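Cell division control protein 13 (Saccharomyces cerevisiae, PDB 4HCE) is a telomere protein whose second OB-fold domain dimerises, which is required for productive Stn1 binding and efficient telomere maintenance. Local coordinates at residues I67-T71 with R72-C76. Sequence-based numbering, arbitrary orientation.
Sequences IVIPT and RERIC
Thr-71 caps helix 72-79 through Arg-74 N, where the chain leaves strand 65-69 of the OB fold and turns at Pro-70 into the helix that, in OB folds, commonly sits between the third and fourth strands. The side-chain hydroxyl makes the N-cap: Arg-74 N donates to Thr-71 OG1 at 3.2 Å, with an N-H...O angle of 157°. A chi1 of 58° sets this hydroxyl between the threonine's own N and carbonyl carbon, turned to the first helical turn. The backbone opens the helical series separately, since Ile-75 N donates to Thr-71 O at 3.0 Å and Cys-76 N to Arg-72 O continues the pattern.

Apolar contacts join the end of the strand to the first helical turn through Ile-69 CG2. This branch methyl touches Arg-74 CG and Ile-75 CG1, each at 3.6 Å, and the side chains of Ile-69 and Arg-74 cross at about a right angle. Both isoleucines are buried and also rest on Leu-42, so strand and helix share one hydrophobic patch.

The Arg-74 chain bends at chi2 (61°) and carries its guanidinium away from the turn: NH1 forms a salt bridge with Glu-77 of the same helix, and NH2 hydrogen-bonds Leu-125 O on strand 120-129. Its aliphatic base stays at the cap, Arg-74 CB lying 3.4 Å from Thr-71 OG1.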
# COMPACT_ATOMS: atom_id res chain seq x y z
N ILE B 67 1.74 7.65 3.13
CA ILE B 67 2.88 7.88 4.02
C ILE B 67 3.00 6.67 4.94
O ILE B 67 2.06 6.34 5.67
CB ILE B 67 2.68 9.14 4.87
CG1 ILE B 67 2.38 10.38 4.00
CG2 ILE B 67 3.90 9.39 5.75
CD1 ILE B 67 1.87 11.58 4.80
N VAL B 68 4.16 6.01 4.90
CA VAL B 68 4.39 4.87 5.74
C VAL B 68 5.07 5.30 7.02
O VAL B 68 5.96 6.18 7.00
CB VAL B 68 5.17 3.71 5.02
CG1 VAL B 68 4.59 3.42 3.64
CG2 VAL B 68 6.64 4.03 4.87
N ILE B 69 4.58 4.73 8.13
CA ILE B 69 5.28 4.72 9.42
C ILE B 69 5.88 3.32 9.47
O ILE B 69 5.18 2.34 9.76
CB ILE B 69 4.31 4.88 10.63
CG1 ILE B 69 3.13 5.80 10.29
CG2 ILE B 69 5.07 5.34 11.87
CD1 ILE B 69 3.44 7.28 10.23
N PRO B 70 7.18 3.20 9.16
CA PRO B 70 7.83 1.90 8.84
C PRO B 70 8.04 0.85 9.95
O PRO B 70 8.10 -0.35 9.65
CB PRO B 70 9.17 2.30 8.22
CG PRO B 70 9.35 3.76 8.46
CD PRO B 70 8.09 4.36 9.03
N THR B 71 8.18 1.25 11.22
CA THR B 71 8.41 0.26 12.28
C THR B 71 7.43 0.48 13.44
O THR B 71 6.90 1.59 13.61
CB THR B 71 9.86 0.37 12.85
OG1 THR B 71 10.04 1.69 13.34
CG2 THR B 71 10.91 0.10 11.77
N ARG B 72 7.19 -0.56 14.24
CA ARG B 72 6.42 -0.43 15.49
C ARG B 72 6.99 0.60 16.48
O ARG B 72 6.25 1.31 17.15
CB ARG B 72 6.29 -1.78 16.18
CG ARG B 72 5.35 -2.73 15.45
CD ARG B 72 5.40 -4.11 16.07
NE ARG B 72 6.71 -4.71 15.84
CZ ARG B 72 7.06 -5.91 16.27
NH1 ARG B 72 6.20 -6.65 16.96
NH2 ARG B 72 8.27 -6.39 16.01
N GLU B 73 8.31 0.68 16.52
CA GLU B 73 9.01 1.60 17.40
C GLU B 73 8.69 3.05 17.02
O GLU B 73 8.45 3.89 17.88
CB GLU B 73 10.52 1.34 17.33
CG GLU B 73 11.36 2.35 18.08
CD GLU B 73 12.86 2.18 17.88
OE1 GLU B 73 13.61 2.65 18.74
OE2 GLU B 73 13.29 1.58 16.86
N ARG B 74 8.71 3.32 15.72
CA ARG B 74 8.35 4.64 15.23
C ARG B 74 6.87 4.96 15.46
O ARG B 74 6.52 6.08 15.79
CB ARG B 74 8.75 4.77 13.75
CG ARG B 74 8.37 6.09 13.11
CD ARG B 74 9.05 7.26 13.81
NE ARG B 74 8.94 8.46 12.99
CZ ARG B 74 9.21 9.69 13.39
NH1 ARG B 74 9.59 9.90 14.64
NH2 ARG B 74 9.06 10.70 12.54
N ILE B 75 6.00 3.96 15.30
CA ILE B 75 4.57 4.13 15.62
C ILE B 75 4.39 4.53 17.08
O ILE B 75 3.61 5.44 17.38
CB ILE B 75 3.79 2.83 15.32
CG1 ILE B 75 3.74 2.57 13.80
CG2 ILE B 75 2.38 2.84 15.93
CD1 ILE B 75 3.14 1.22 13.43
N CYS B 76 5.11 3.85 17.97
CA CYS B 76 5.03 4.12 19.41
C CYS B 76 5.53 5.51 19.78
O CYS B 76 4.87 6.22 20.54
CB CYS B 76 5.79 3.04 20.20
SG CYS B 76 4.86 1.50 20.21